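Local atomic coordinates of YghZ aldo-keto reductase (Escherichia coli, PDB entry 3N6Q), a protein that probably catalyses the NAD(P)H-dependent reduction of aldehydes and ketones within a TIM-barrel fold. Residues P145-A150 / T175-E180; V165-Y170 / L190-S195. All blocks are in the same frame, centred on the assembly; numbering follows the deposited sequence.

Interaction 1: P145-A150 / T175-E180; sequences PMEETA and TQKMVE
Met-146 and Met-178 reach each other by bent chains: chi3 of Met-146 (-88°) swings CE over Lys-177, while chi2 of Met-178 (-70°) turns SD toward helix 146-150. Met-178 SD lies 3.7 Å from Met-146 CB, and the two sulfurs, Met-146 SD and Met-178 SD, are 3.9 Å apart where the chains cross obliquely. Beyond its sulfur, Met-178 ends with CE 3.9 Å from Ala-150 CB. Met-146 CE rests on the aliphatic part of Lys-177, 3.6 Å from Lys-177 CG. An alanine in place of Met-146 would probably open a gap beside Met-178 SD and CG and take away the methyl resting on Lys-177 CG and CB. At the more exposed margin Glu-147 OE2 stands 4.2 Å from Lys-177 NZ, beyond a salt bridge; a water spans them, donating to OE2 and accepting from NZ. The segment axes approach to 9.9 Å and cross at -55°, a spacing bridged largely by the two methionine side chains. Leu-181, one turn on from Lys-177, extends the packing against Met-146, Glu-147 and Ala-150. The contact thus joins helices 146-158 and 172-183, neighbours on the outside of the barrel that flank strand 162-168 in the chain.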
ATOM      1  N   PRO B 145       0.943  24.120  -2.444  1.00 17.62           N
ATOM      2  CA  PRO B 145       2.362  23.790  -2.622  1.00 18.07           C
ATOM      3  C   PRO B 145       2.525  22.628  -3.586  1.00 18.62           C
ATOM      4  O   PRO B 145       1.781  21.642  -3.545  1.00 14.91           O
ATOM      5  CB  PRO B 145       2.841  23.375  -1.225  1.00 19.72           C
ATOM      6  CG  PRO B 145       1.696  23.522  -0.309  1.00 19.93           C
ATOM      7  CD  PRO B 145       0.443  23.805  -1.078  1.00 17.53           C
ATOM      8  N   MET B 146       3.551  22.673  -4.431  1.00 14.58           N
ATOM      9  CA  MET B 146       3.683  21.549  -5.351  1.00 14.89           C
ATOM     10  C   MET B 146       4.034  20.263  -4.643  1.00 15.22           C
ATOM     11  O   MET B 146       3.813  19.156  -5.166  1.00 16.28           O
ATOM     12  CB  MET B 146       4.736  21.910  -6.440  1.00 16.27           C
ATOM     13  CG  MET B 146       4.220  22.980  -7.393  1.00 15.89           C
ATOM     14  SD  MET B 146       5.461  23.120  -8.767  1.00 24.93           S
ATOM     15  CE  MET B 146       6.511  24.329  -7.989  1.00 23.37           C
ATOM     16  N   GLU B 147       4.515  20.344  -3.403  1.00 13.81           N
ATOM     17  CA  GLU B 147       4.775  19.104  -2.695  1.00 13.85           C
ATOM     18  C   GLU B 147       3.412  18.328  -2.463  1.00 12.73           C
ATOM     19  O   GLU B 147       3.360  17.083  -2.463  1.00 13.21           O
ATOM     20  CB  GLU B 147       5.324  19.421  -1.324  1.00 18.07           C
ATOM     21  CG  GLU B 147       6.781  19.908  -1.350  1.00 22.36           C
ATOM     22  CD  GLU B 147       6.965  21.411  -1.715  1.00 33.05           C
ATOM     23  OE1 GLU B 147       6.009  22.236  -1.851  1.00 26.94           O
ATOM     24  OE2 GLU B 147       8.161  21.760  -1.881  1.00 36.14           O
ATOM     25  N   GLU B 148       2.384  19.093  -2.185  1.00 14.46           N
ATOM     26  CA  GLU B 148       1.030  18.493  -1.965  1.00 14.63           C
ATOM     27  C   GLU B 148       0.503  17.883  -3.272  1.00 15.87           C
ATOM     28  O   GLU B 148       0.020  16.757  -3.295  1.00 13.42           O
ATOM     29  CB  GLU B 148       0.063  19.549  -1.427  1.00 12.38           C
ATOM     30  CG  GLU B 148      -1.398  18.922  -1.229  1.00 12.42           C
ATOM     31  CD  GLU B 148      -2.352  19.846  -0.464  1.00 18.03           C
ATOM     32  OE1 GLU B 148      -1.884  20.770   0.233  1.00 18.66           O
ATOM     33  OE2 GLU B 148      -3.582  19.690  -0.609  1.00 16.23           O
ATOM     34  N   THR B 149       0.555  18.655  -4.364  1.00 12.28           N
ATOM     35  CA  THR B 149       0.132  18.142  -5.655  1.00 14.85           C
ATOM     36  C   THR B 149       0.955  16.898  -6.028  1.00 14.82           C
ATOM     37  O   THR B 149       0.376  15.870  -6.437  1.00 12.74           O
ATOM     38  CB  THR B 149       0.271  19.239  -6.704  1.00 14.82           C
ATOM     39  OG1 THR B 149      -0.520  20.372  -6.299  1.00 17.47           O
ATOM     40  CG2 THR B 149      -0.220  18.755  -8.077  1.00 17.79           C
ATOM     41  N   ALA B 150       2.301  16.958  -5.862  1.00 14.62           N
ATOM     42  CA  ALA B 150       3.147  15.780  -6.181  1.00 17.49           C
ATOM     43  C   ALA B 150       2.806  14.566  -5.379  1.00 16.62           C
ATOM     44  O   ALA B 150       2.881  13.453  -5.896  1.00 16.88           O
ATOM     45  CB  ALA B 150       4.671  16.108  -6.061  1.00 16.36           C
ATOM     46  N   THR B 175       7.954  22.654 -13.829  1.00 16.45           N
ATOM     47  CA  THR B 175       8.223  21.306 -14.335  1.00 15.80           C
ATOM     48  C   THR B 175       9.424  20.681 -13.680  1.00 16.05           C
ATOM     49  O   THR B 175       9.406  19.539 -13.184  1.00 13.67           O
ATOM     50  CB  THR B 175       8.393  21.316 -15.875  1.00 15.48           C
ATOM     51  OG1 THR B 175       7.186  21.827 -16.454  1.00 14.65           O
ATOM     52  CG2 THR B 175       8.683  19.914 -16.401  1.00 16.29           C
ATOM     53  N   GLN B 176      10.509  21.450 -13.615  1.00 17.20           N
ATOM     54  CA  GLN B 176      11.678  20.915 -12.964  1.00 17.63           C
ATOM     55  C   GLN B 176      11.445  20.574 -11.470  1.00 15.89           C
ATOM     56  O   GLN B 176      11.921  19.532 -10.988  1.00 16.72           O
ATOM     57  CB  GLN B 176      12.868  21.888 -13.131  1.00 17.86           C
ATOM     58  CG  GLN B 176      14.113  21.462 -12.345  1.00 22.46           C
ATOM     59  CD  GLN B 176      14.821  20.359 -13.048  1.00 21.30           C
ATOM     60  OE1 GLN B 176      14.903  20.357 -14.276  1.00 26.99           O
ATOM     61  NE2 GLN B 176      15.413  19.435 -12.282  1.00 26.83           N
ATOM     62  N   LYS B 177      10.723  21.445 -10.773  1.00 15.07           N
ATOM     63  CA  LYS B 177      10.398  21.167  -9.384  1.00 16.47           C
ATOM     64  C   LYS B 177       9.556  19.867  -9.285  1.00 14.86           C
ATOM     65  O   LYS B 177       9.772  19.046  -8.387  1.00 16.36           O
ATOM     66  CB  LYS B 177       9.651  22.372  -8.776  1.00 15.59           C
ATOM     67  CG  LYS B 177       9.370  22.209  -7.259  1.00 23.50           C
ATOM     68  CD  LYS B 177      10.646  21.807  -6.505  1.00 33.75           C
ATOM     69  CE  LYS B 177      10.484  22.117  -5.019  1.00 40.53           C
ATOM     70  NZ  LYS B 177      11.683  21.708  -4.227  1.00 40.46           N
ATOM     71  N   MET B 178       8.560  19.721 -10.154  1.00 17.19           N
ATOM     72  CA  MET B 178       7.685  18.512 -10.038  1.00 15.66           C
ATOM     73  C   MET B 178       8.494  17.263 -10.285  1.00 16.37           C
ATOM     74  O   MET B 178       8.278  16.211  -9.681  1.00 16.06           O
ATOM     75  CB  MET B 178       6.497  18.565 -11.023  1.00 15.86           C
ATOM     76  CG  MET B 178       5.524  19.729 -10.789  1.00 20.65           C
ATOM     77  SD  MET B 178       4.585  19.389  -9.198  1.00 24.68           S
ATOM     78  CE  MET B 178       4.238  17.647  -9.582  1.00 22.18           C
ATOM     79  N   VAL B 179       9.459  17.339 -11.218  1.00 14.63           N
ATOM     80  CA  VAL B 179      10.310  16.184 -11.468  1.00 12.42           C
ATOM     81  C   VAL B 179      11.054  15.805 -10.228  1.00 13.47           C
ATOM     82  O   VAL B 179      11.133  14.595  -9.880  1.00 16.21           O
ATOM     83  CB  VAL B 179      11.365  16.475 -12.607  1.00 15.56           C
ATOM     84  CG1 VAL B 179      12.419  15.367 -12.620  1.00 17.47           C
ATOM     85  CG2 VAL B 179      10.643  16.589 -13.927  1.00 16.31           C
ATOM     86  N   GLU B 180      11.636  16.813  -9.555  1.00 15.40           N
ATOM     87  CA  GLU B 180      12.432  16.531  -8.353  1.00 16.69           C
ATOM     88  C   GLU B 180      11.511  15.978  -7.246  1.00 16.68           C
ATOM     89  O   GLU B 180      11.913  15.063  -6.480  1.00 15.46           O
ATOM     90  CB  GLU B 180      13.135  17.825  -7.866  1.00 17.41           C
ATOM     91  CG  GLU B 180      14.164  18.317  -8.936  1.00 17.65           C
ATOM     92  CD  GLU B 180      14.692  19.768  -8.752  1.00 29.29           C
ATOM     93  OE1 GLU B 180      14.161  20.546  -7.919  1.00 30.84           O
ATOM     94  OE2 GLU B 180      15.576  20.176  -9.559  1.00 30.99           O
TER
HETATM   95  O   HOH W   1      10.486  20.661  -1.559  1.00 41.06           O

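Interaction 2: V165-Y170 / L190-S195; sequences VGISSY and LIHQPS
His-192 NE2 donates to Tyr-170 O over 2.9 Å, in the carbonyl plane and on a lone pair, with the oxygen only 9° out of the imidazole plane. His-192 CG is anti to the backbone N (chi1 -173°), which carries it toward Tyr-170; Ile-167 O lies over one face of the ring, Tyr-170 O at its edge. Ile-167 CG1 lies 3.9 Å from His-192 CD2. Ser-168 OG donates to Gln-193 O at 2.7 Å, and the same oxygen takes a weak bond from Ser-169 N. A water donates to both Ser-168 OG and Gln-193 OE1, tying these two polar ends together. Gln-193 NE2 makes weak hydrogen bonds to Asp-61 and Tyr-136.

Parallel pairing underlies these contacts. Ile-167 pairs with His-192: its N bonds Ile-191 O at 3.0 Å, and its O receives Gln-193 N at 2.9 Å. Toward the other end of the pairing, Leu-190 N bonds Val-165 O at 2.9 Å. Gly-166 CA lies 3.2 Å from Ile-191 O in a CA-H...O contact. Farther out, Tyr-170 OH is held by Ser-137. Backbone bonds continue the sheet to Ser-137 on one flank and Gly-218 on the other. Strand 162-168, helix 172-183 and strand 191-193 form a beta-alpha-beta unit of the TIM barrel; Ser-168 and Gln-193 lie toward the C-terminal ends of these strands, the end of the barrel where aldo-keto reductases have their active site, and so probably line it.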
ATOM      1  N   VAL B 165       2.229   9.332 -14.275  1.00 12.48           N
ATOM      2  CA  VAL B 165       1.654  10.639 -14.036  1.00 13.53           C
ATOM      3  C   VAL B 165       2.220  11.699 -14.991  1.00 15.87           C
ATOM      4  O   VAL B 165       3.335  11.566 -15.459  1.00 15.83           O
ATOM      5  CB  VAL B 165       1.811  11.074 -12.542  1.00 17.62           C
ATOM      6  CG1 VAL B 165       0.842  10.229 -11.677  1.00 12.87           C
ATOM      7  CG2 VAL B 165       3.231  10.962 -12.069  1.00 16.65           C
ATOM      8  N   GLY B 166       1.442  12.741 -15.224  1.00 14.71           N
ATOM      9  CA  GLY B 166       1.745  13.806 -16.222  1.00 15.57           C
ATOM     10  C   GLY B 166       1.421  15.171 -15.602  1.00 17.35           C
ATOM     11  O   GLY B 166       0.712  15.270 -14.578  1.00 13.84           O
ATOM     12  N   ILE B 167       1.961  16.225 -16.185  1.00 11.98           N
ATOM     13  CA  ILE B 167       1.500  17.555 -15.899  1.00 12.96           C
ATOM     14  C   ILE B 167       1.153  18.291 -17.164  1.00 13.57           C
ATOM     15  O   ILE B 167       1.646  17.964 -18.266  1.00 14.07           O
ATOM     16  CB  ILE B 167       2.509  18.371 -15.046  1.00 12.00           C
ATOM     17  CG1 ILE B 167       3.864  18.486 -15.798  1.00 11.97           C
ATOM     18  CG2 ILE B 167       2.809  17.654 -13.734  1.00 14.87           C
ATOM     19  CD1 ILE B 167       4.957  19.280 -14.905  1.00 12.13           C
ATOM     20  N   SER B 168       0.363  19.332 -17.011  1.00 14.54           N
ATOM     21  CA  SER B 168      -0.066  20.149 -18.156  1.00 14.07           C
ATOM     22  C   SER B 168       0.039  21.631 -17.851  1.00 17.02           C
ATOM     23  O   SER B 168      -0.386  22.085 -16.811  1.00 15.75           O
ATOM     24  CB  SER B 168      -1.514  19.779 -18.601  1.00 13.64           C
ATOM     25  OG  SER B 168      -1.857  20.492 -19.781  1.00 18.27           O
ATOM     26  N   SER B 169       0.711  22.351 -18.757  1.00 19.56           N
ATOM     27  CA  SER B 169       0.881  23.795 -18.698  1.00 20.70           C
ATOM     28  C   SER B 169       1.650  24.333 -17.499  1.00 19.02           C
ATOM     29  O   SER B 169       1.365  25.425 -16.998  1.00 21.99           O
ATOM     30  CB  SER B 169      -0.415  24.539 -18.993  1.00 24.60           C
ATOM     31  OG  SER B 169      -1.094  23.965 -20.144  1.00 32.87           O
ATOM     32  N   TYR B 170       2.690  23.607 -17.101  1.00 16.02           N
ATOM     33  CA  TYR B 170       3.610  24.040 -16.051  1.00 14.57           C
ATOM     34  C   TYR B 170       4.772  24.703 -16.760  1.00 16.28           C
ATOM     35  O   TYR B 170       5.272  24.163 -17.729  1.00 15.86           O
ATOM     36  CB  TYR B 170       4.129  22.840 -15.274  1.00 16.01           C
ATOM     37  CG  TYR B 170       3.162  22.410 -14.173  1.00 12.90           C
ATOM     38  CD1 TYR B 170       1.864  21.980 -14.500  1.00 16.90           C
ATOM     39  CD2 TYR B 170       3.608  22.297 -12.870  1.00 15.40           C
ATOM     40  CE1 TYR B 170       0.952  21.555 -13.475  1.00 14.58           C
ATOM     41  CE2 TYR B 170       2.760  21.827 -11.865  1.00 20.04           C
ATOM     42  CZ  TYR B 170       1.457  21.439 -12.182  1.00 15.36           C
ATOM     43  OH  TYR B 170       0.676  21.000 -11.127  1.00 15.97           O
ATOM     44  N   LEU B 190       6.147  11.286 -16.304  1.00 15.64           N
ATOM     45  CA  LEU B 190       6.120  10.672 -17.653  1.00 16.97           C
ATOM     46  C   LEU B 190       6.170  11.690 -18.793  1.00 15.50           C
ATOM     47  O   LEU B 190       6.854  11.481 -19.825  1.00 14.92           O
ATOM     48  CB  LEU B 190       4.901   9.748 -17.817  1.00 14.37           C
ATOM     49  CG  LEU B 190       4.770   9.169 -19.228  1.00 17.84           C
ATOM     50  CD1 LEU B 190       5.887   8.052 -19.503  1.00 15.39           C
ATOM     51  CD2 LEU B 190       3.335   8.601 -19.422  1.00 16.28           C
ATOM     52  N   ILE B 191       5.382  12.755 -18.654  1.00 14.17           N
ATOM     53  CA  ILE B 191       4.882  13.508 -19.799  1.00 12.73           C
ATOM     54  C   ILE B 191       4.407  14.892 -19.379  1.00 13.90           C
ATOM     55  O   ILE B 191       3.879  15.117 -18.230  1.00 14.50           O
ATOM     56  CB  ILE B 191       3.786  12.691 -20.573  1.00 12.39           C
ATOM     57  CG1 ILE B 191       3.452  13.299 -21.917  1.00 11.79           C
ATOM     58  CG2 ILE B 191       2.453  12.580 -19.719  1.00 11.28           C
ATOM     59  CD1 ILE B 191       2.618  12.239 -22.817  1.00 14.06           C
ATOM     60  N   HIS B 192       4.570  15.845 -20.309  1.00 14.59           N
ATOM     61  CA  HIS B 192       4.094  17.204 -20.161  1.00 14.94           C
ATOM     62  C   HIS B 192       3.191  17.451 -21.363  1.00 14.54           C
ATOM     63  O   HIS B 192       3.553  17.118 -22.530  1.00 14.33           O
ATOM     64  CB  HIS B 192       5.305  18.196 -20.136  1.00 14.88           C
ATOM     65  CG  HIS B 192       4.947  19.626 -19.816  1.00 14.41           C
ATOM     66  ND1 HIS B 192       4.065  20.372 -20.575  1.00 14.95           N
ATOM     67  CD2 HIS B 192       5.371  20.451 -18.820  1.00 13.74           C
ATOM     68  CE1 HIS B 192       3.981  21.593 -20.078  1.00 15.33           C
ATOM     69  NE2 HIS B 192       4.748  21.655 -18.994  1.00 14.45           N
ATOM     70  N   GLN B 193       1.994  17.974 -21.106  1.00 13.35           N
ATOM     71  CA  GLN B 193       1.111  18.410 -22.166  1.00 11.64           C
ATOM     72  C   GLN B 193       0.988  19.928 -22.231  1.00 14.58           C
ATOM     73  O   GLN B 193       0.156  20.517 -21.517  1.00 15.27           O
ATOM     74  CB  GLN B 193      -0.293  17.735 -21.979  1.00 11.53           C
ATOM     75  CG  GLN B 193      -1.283  18.129 -22.999  1.00 10.97           C
ATOM     76  CD  GLN B 193      -2.606  17.346 -22.825  1.00 16.43           C
ATOM     77  OE1 GLN B 193      -3.666  17.920 -22.936  1.00 17.98           O
ATOM     78  NE2 GLN B 193      -2.527  16.047 -22.633  1.00 15.58           N
ATOM     79  N   PRO B 194       1.773  20.594 -23.134  1.00 14.70           N
ATOM     80  CA  PRO B 194       1.653  22.049 -23.355  1.00 15.91           C
ATOM     81  C   PRO B 194       0.781  22.330 -24.568  1.00 16.35           C
ATOM     82  O   PRO B 194       0.608  21.481 -25.454  1.00 16.45           O
ATOM     83  CB  PRO B 194       3.113  22.472 -23.632  1.00 13.56           C
ATOM     84  CG  PRO B 194       3.638  21.278 -24.469  1.00 14.22           C
ATOM     85  CD  PRO B 194       2.990  20.030 -23.772  1.00 16.10           C
ATOM     86  N   SER B 195       0.242  23.532 -24.667  1.00 17.47           N
ATOM     87  CA  SER B 195      -0.323  23.952 -25.936  1.00 15.87           C
ATOM     88  C   SER B 195       0.903  24.284 -26.771  1.00 16.39           C
ATOM     89  O   SER B 195       1.734  25.077 -26.320  1.00 14.58           O
ATOM     90  CB  SER B 195      -1.118  25.272 -25.757  1.00 20.02           C
ATOM     91  OG  SER B 195      -2.325  24.995 -25.050  1.00 21.51           O
TER
HETATM   92  O   HOH W   2      -4.239  20.246 -21.735  1.00 33.53           O
HETATM   93  O   HOH W   3       0.391  25.255 -22.360  1.00 26.39           O

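In the fold
The centres of interactions 1 and 2 lie about 12 Å apart, the first in the outer helical layer, about 21 Å from the centre of the chain, the second in the barrel wall, about 9 Å from it. Their segments alternate along the chain: 145-150, 165-170, 175-180, then 190-195. Helix 172-183 is thus both a partner in interaction 1 and the connection between the two strands of interaction 2. The layers touch directly, with Thr-175 OG1 3.3 Å from His-192 CD2 and Met-178 CG 3.6 Å from Tyr-170 CE2. Together they join two consecutive helices of the TIM barrel to the parallel strands beneath.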